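Local coordinates for centrosomal protein of 104 kDa (PDB 5LPH) that is required for making cilia and for the structural integrity of the ciliary tip, and interacts with tubulin; the part described is the TOG domain of the longer protein, at residues D65-L70 and L113-M118; A92-V97 and A135-R140. All blocks are in the same frame, centred on the assembly; numbering follows the deposited sequence.

Contact 1: residues D65-L70 and L113-M118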
loop_
_atom_site.group_PDB
_atom_site.type_symbol
_atom_site.label_atom_id
_atom_site.label_comp_id
_atom_site.label_asym_id
_atom_site.label_seq_id
_atom_site.Cartn_x
_atom_site.Cartn_y
_atom_site.Cartn_z
ATOM N N ASP A 65 -22.935 5.560 0.378
ATOM C CA ASP A 65 -23.490 6.807 0.911
ATOM C C ASP A 65 -22.857 7.223 2.246
ATOM O O ASP A 65 -22.618 8.406 2.472
ATOM C CB ASP A 65 -25.009 6.687 1.081
ATOM C CG ASP A 65 -25.656 7.997 1.480
ATOM O OD1 ASP A 65 -25.663 8.924 0.642
ATOM O OD2 ASP A 65 -26.153 8.092 2.624
ATOM N N ALA A 66 -22.596 6.250 3.115
ATOM C CA ALA A 66 -21.915 6.503 4.382
ATOM C C ALA A 66 -20.548 7.155 4.167
ATOM O O ALA A 66 -20.221 8.134 4.833
ATOM C CB ALA A 66 -21.755 5.216 5.169
ATOM N N LEU A 67 -19.770 6.614 3.228
ATOM C CA LEU A 67 -18.435 7.137 2.927
ATOM C C LEU A 67 -18.479 8.523 2.303
ATOM O O LEU A 67 -17.674 9.378 2.656
ATOM C CB LEU A 67 -17.647 6.161 2.048
ATOM C CG LEU A 67 -17.324 4.849 2.767
ATOM C CD1 LEU A 67 -16.933 3.758 1.783
ATOM C CD2 LEU A 67 -16.222 5.041 3.790
ATOM N N LEU A 68 -19.419 8.748 1.388
ATOM C CA LEU A 68 -19.607 10.077 0.787
ATOM C C LEU A 68 -20.151 11.097 1.798
ATOM O O LEU A 68 -19.770 12.258 1.756
ATOM C CB LEU A 68 -20.519 10.010 -0.447
ATOM C CG LEU A 68 -20.073 9.123 -1.627
ATOM C CD1 LEU A 68 -21.121 9.137 -2.735
ATOM C CD2 LEU A 68 -18.707 9.525 -2.172
ATOM N N ALA A 69 -21.031 10.664 2.698
ATOM C CA ALA A 69 -21.531 11.526 3.784
ATOM C C ALA A 69 -20.416 11.911 4.758
ATOM O O ALA A 69 -20.320 13.061 5.188
ATOM C CB ALA A 69 -22.656 10.834 4.541
ATOM N N LEU A 70 -19.574 10.938 5.091
ATOM C CA LEU A 70 -18.424 11.152 5.964
ATOM C C LEU A 70 -17.430 12.126 5.326
ATOM O O LEU A 70 -16.871 12.987 6.006
ATOM C CB LEU A 70 -17.754 9.806 6.261
ATOM C CG LEU A 70 -16.731 9.708 7.387
ATOM C CD1 LEU A 70 -17.256 10.296 8.689
ATOM C CD2 LEU A 70 -16.350 8.249 7.583
ATOM N N LEU A 113 -11.247 5.160 -1.380
ATOM C CA LEU A 113 -9.996 5.774 -1.848
ATOM C C LEU A 113 -10.116 7.296 -1.969
ATOM O O LEU A 113 -9.198 8.024 -1.604
ATOM C CB LEU A 113 -9.538 5.163 -3.181
ATOM C CG LEU A 113 -9.259 3.656 -3.201
ATOM C CD1 LEU A 113 -8.707 3.233 -4.552
ATOM C CD2 LEU A 113 -8.303 3.243 -2.095
ATOM N N LYS A 114 -11.253 7.765 -2.469
ATOM C CA LYS A 114 -11.558 9.197 -2.536
ATOM C C LYS A 114 -11.545 9.835 -1.136
ATOM O O LYS A 114 -10.967 10.904 -0.940
ATOM C CB LYS A 114 -12.918 9.391 -3.212
ATOM C CG LYS A 114 -13.413 10.822 -3.325
ATOM C CD LYS A 114 -14.834 10.855 -3.877
ATOM C CE LYS A 114 -15.459 12.238 -3.757
ATOM N NZ LYS A 114 -14.850 13.201 -4.715
ATOM N N LEU A 115 -12.180 9.170 -0.174
ATOM C CA LEU A 115 -12.176 9.613 1.221
ATOM C C LEU A 115 -10.753 9.622 1.802
ATOM O O LEU A 115 -10.357 10.578 2.461
ATOM C CB LEU A 115 -13.088 8.712 2.067
ATOM C CG LEU A 115 -13.177 8.960 3.577
ATOM C CD1 LEU A 115 -13.559 10.397 3.876
ATOM C CD2 LEU A 115 -14.178 8.013 4.221
ATOM N N LEU A 116 -10.003 8.550 1.560
ATOM C CA LEU A 116 -8.636 8.421 2.070
ATOM C C LEU A 116 -7.748 9.530 1.530
ATOM O O LEU A 116 -7.020 10.163 2.294
ATOM C CB LEU A 116 -8.043 7.052 1.709
ATOM C CG LEU A 116 -6.664 6.695 2.275
ATOM C CD1 LEU A 116 -6.565 6.941 3.774
ATOM C CD2 LEU A 116 -6.327 5.246 1.953
ATOM N N LYS A 117 -7.831 9.771 0.224
ATOM C CA LYS A 117 -7.078 10.848 -0.412
ATOM C C LYS A 117 -7.428 12.227 0.168
ATOM O O LYS A 117 -6.536 13.039 0.407
ATOM C CB LYS A 117 -7.269 10.836 -1.935
ATOM C CG LYS A 117 -6.621 12.016 -2.644
ATOM C CD LYS A 117 -6.442 11.783 -4.132
ATOM C CE LYS A 117 -5.924 13.049 -4.801
ATOM N NZ LYS A 117 -5.825 12.903 -6.276
HETATM N N MSE A 118 -8.712 12.480 0.410
HETATM C CA MSE A 118 -9.155 13.756 0.993
HETATM C C MSE A 118 -8.599 13.938 2.386
HETATM O O MSE A 118 -8.210 15.039 2.758
HETATM C CB MSE A 118 -10.683 13.853 1.012
HETATM C CG MSE A 118 -11.183 15.165 1.639
HETATM SE SE MSE A 118 -11.431 14.893 3.581
HETATM C CE MSE A 118 -13.047 13.832 3.262
#

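Contact 2: residues A92-V97 and A135-R140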
loop_
_atom_site.group_PDB
_atom_site.type_symbol
_atom_site.label_atom_id
_atom_site.label_comp_id
_atom_site.label_asym_id
_atom_site.label_seq_id
_atom_site.Cartn_x
_atom_site.Cartn_y
_atom_site.Cartn_z
ATOM N N ALA A 92 -11.556 7.526 13.539
ATOM C CA ALA A 92 -12.800 6.793 13.297
ATOM C C ALA A 92 -13.062 6.633 11.797
ATOM O O ALA A 92 -13.521 5.581 11.350
ATOM C CB ALA A 92 -13.964 7.507 13.952
ATOM N N SER A 93 -12.775 7.686 11.034
ATOM C CA SER A 93 -12.916 7.655 9.584
ATOM C C SER A 93 -11.938 6.687 8.923
ATOM O O SER A 93 -12.316 5.955 8.010
ATOM C CB SER A 93 -12.759 9.057 8.999
ATOM O OG SER A 93 -13.764 9.900 9.527
ATOM N N VAL A 94 -10.698 6.671 9.402
ATOM C CA VAL A 94 -9.695 5.723 8.917
ATOM C C VAL A 94 -10.100 4.274 9.218
ATOM O O VAL A 94 -9.858 3.383 8.397
ATOM C CB VAL A 94 -8.285 6.059 9.470
ATOM C CG1 VAL A 94 -7.296 4.930 9.218
ATOM C CG2 VAL A 94 -7.772 7.341 8.829
ATOM N N PHE A 95 -10.712 4.048 10.382
ATOM C CA PHE A 95 -11.250 2.727 10.740
ATOM C C PHE A 95 -12.275 2.225 9.701
ATOM O O PHE A 95 -12.237 1.059 9.305
ATOM C CB PHE A 95 -11.849 2.747 12.162
ATOM C CG PHE A 95 -12.605 1.496 12.529
ATOM C CD1 PHE A 95 -13.972 1.398 12.291
ATOM C CD2 PHE A 95 -11.956 0.421 13.121
ATOM C CE1 PHE A 95 -14.673 0.249 12.620
ATOM C CE2 PHE A 95 -12.653 -0.733 13.458
ATOM C CZ PHE A 95 -14.015 -0.818 13.205
ATOM N N LEU A 96 -13.176 3.105 9.268
ATOM C CA LEU A 96 -14.172 2.760 8.245
ATOM C C LEU A 96 -13.573 2.623 6.839
ATOM O O LEU A 96 -13.969 1.727 6.097
ATOM C CB LEU A 96 -15.331 3.764 8.240
ATOM C CG LEU A 96 -16.263 3.740 9.457
ATOM C CD1 LEU A 96 -17.336 4.796 9.289
ATOM C CD2 LEU A 96 -16.907 2.377 9.672
ATOM N N VAL A 97 -12.628 3.495 6.483
ATOM C CA VAL A 97 -11.900 3.381 5.209
ATOM C C VAL A 97 -11.208 2.026 5.091
ATOM O O VAL A 97 -11.312 1.356 4.066
ATOM C CB VAL A 97 -10.878 4.531 5.035
ATOM C CG1 VAL A 97 -9.813 4.216 3.983
ATOM C CG2 VAL A 97 -11.610 5.813 4.673
ATOM N N ALA A 135 1.000 9.491 9.168
ATOM C CA ALA A 135 1.527 8.138 9.358
ATOM C C ALA A 135 0.436 7.134 9.731
ATOM O O ALA A 135 0.428 6.015 9.232
ATOM C CB ALA A 135 2.630 8.138 10.409
ATOM N N HIS A 136 -0.472 7.533 10.617
ATOM C CA HIS A 136 -1.581 6.664 11.023
ATOM C C HIS A 136 -2.488 6.269 9.834
ATOM O O HIS A 136 -2.817 5.096 9.679
ATOM C CB HIS A 136 -2.398 7.312 12.146
ATOM C CG HIS A 136 -3.526 6.459 12.632
ATOM N ND1 HIS A 136 -3.349 5.422 13.522
ATOM C CD2 HIS A 136 -4.845 6.479 12.332
ATOM C CE1 HIS A 136 -4.514 4.844 13.758
ATOM N NE2 HIS A 136 -5.437 5.469 13.048
ATOM N N CYS A 137 -2.861 7.241 9.001
ATOM C CA CYS A 137 -3.645 6.973 7.788
ATOM C C CYS A 137 -2.961 5.961 6.881
ATOM O O CYS A 137 -3.576 4.997 6.420
ATOM C CB CYS A 137 -3.882 8.256 6.996
ATOM S SG CYS A 137 -4.905 9.467 7.853
ATOM N N VAL A 138 -1.671 6.183 6.657
ATOM C CA VAL A 138 -0.881 5.338 5.774
ATOM C C VAL A 138 -0.717 3.921 6.340
ATOM O O VAL A 138 -0.962 2.945 5.626
ATOM C CB VAL A 138 0.484 5.999 5.471
ATOM C CG1 VAL A 138 1.420 5.040 4.759
ATOM C CG2 VAL A 138 0.276 7.247 4.625
ATOM N N GLU A 139 -0.323 3.810 7.609
ATOM C CA GLU A 139 -0.053 2.499 8.232
ATOM C C GLU A 139 -1.287 1.601 8.349
ATOM O O GLU A 139 -1.176 0.383 8.249
ATOM C CB GLU A 139 0.593 2.666 9.619
ATOM C CG GLU A 139 1.998 3.258 9.583
ATOM C CD GLU A 139 2.492 3.766 10.938
ATOM O OE1 GLU A 139 1.675 4.314 11.709
ATOM O OE2 GLU A 139 3.707 3.643 11.228
ATOM N N ARG A 140 -2.451 2.203 8.577
ATOM C CA ARG A 140 -3.701 1.445 8.704
ATOM C C ARG A 140 -4.332 1.032 7.378
ATOM O O ARG A 140 -5.136 0.102 7.374
ATOM C CB ARG A 140 -4.729 2.238 9.521
ATOM C CG ARG A 140 -4.324 2.544 10.958
ATOM C CD ARG A 140 -4.064 1.289 11.773
ATOM N NE ARG A 140 -5.260 0.464 11.945
ATOM C CZ ARG A 140 -5.265 -0.813 12.335
ATOM N NH1 ARG A 140 -4.132 -1.474 12.577
ATOM N NH2 ARG A 140 -6.423 -1.448 12.477
#

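Contact 1: residues D65-L70 and L113-M118
Leu-67 and Leu-115 meet where two nearly parallel helical segments, 65-70 and 113-118, run with their axes 9.7 Å apart at closest approach and inclined by 19°. The CA atoms of this pair, 6.9 Å apart, set the register. No hydrogen bond crosses between the segments, and the contact rests on methyl groups. Leu-115 reaches across with CG anti to its backbone N (chi1 177°), and its CD2 does the touching. That methyl lies 3.6 Å from CD2 of Leu-67, the two side chains meeting at about a right angle, and 4.0 Å from CD2 of Leu-70, one turn further along. One leucine branch is thus received by two leucines of the facing helix. Toward solvent, the aliphatic part of Lys-114 runs past Leu-68, with CD of the lysine 4.4 Å from CD2 of the leucine, a loose approach at the margin of the leucine cluster. Both segments belong to the helical-repeat array of the TOG domain. Helix 83-100, which follows helix 60-76 and precedes helix 106-126 in the chain, packs on the leucines: Leu-67 meets Ala-100, Leu-70 meets Ser-93 and Leu-96, and Leu-115 meets Val-97.

Contact 2: residues A92-V97 and A135-R140
Val-94 packs against three residues of segment 135-140, joining helices 83-100 and 131-147 of the HEAT-repeat-type helical array that forms the TOG domain. Segments 92-97 and 135-140, one from each of these helices, run nearly parallel, their axes 10.1 Å apart and 18° from alignment, with the CA atoms of Val-94 and Cys-137 at 6.3 Å.

The apolar packing divides between the two methyls of the valine. CG2 meets SG of Cys-137 at 3.7 Å on the buried side, where the cysteine also touches Ile-119 and Ile-120 of helix 106-126. CG1, placed anti to the backbone N (chi1 168°), points instead to the more exposed side and lies 3.7 Å from CB of Arg-140. Here the arginine contributes the aliphatic start of its side chain, which crosses the valine at about a right angle. CG1 also approaches the imidazole of His-136 obliquely, 4.3 Å from CD2, so that one methyl is shared by an arginine stem and a histidine ring.

Polar bonding runs within each helix or to residues beyond the segments. Arg-140 N donates to His-136 O, while Arg-140 O accepts a hydrogen bond from NH1 of Arg-98, a second tie between the same two helices.

Within segment 135-140, Arg-140 sits one turn after His-136, and its CG lies 3.6 Å above one face of the His-136 ring, displaced toward the rim.

How the contacts relate
Helix 83-100 unites the two contacts: it carries one segment of contact 2 and packs on the leucines of contact 1, and its Val-97 CG1 also lies 4.0 Å from Leu-116 CB. Each contact pairs two near-parallel helices that are not consecutive in the chain, and their segments alternate along the chain. The centres of contact 1 and contact 2 are about 12 Å apart. Contact 1 is the more buried, a leucine cluster with a lysine at its margin, although its centre lies farther from the centre of the chain than that of contact 2. Contact 2 is partly buried and chemically more mixed, its valine touching a buried cysteine with one methyl and a histidine and an exposed arginine with the other.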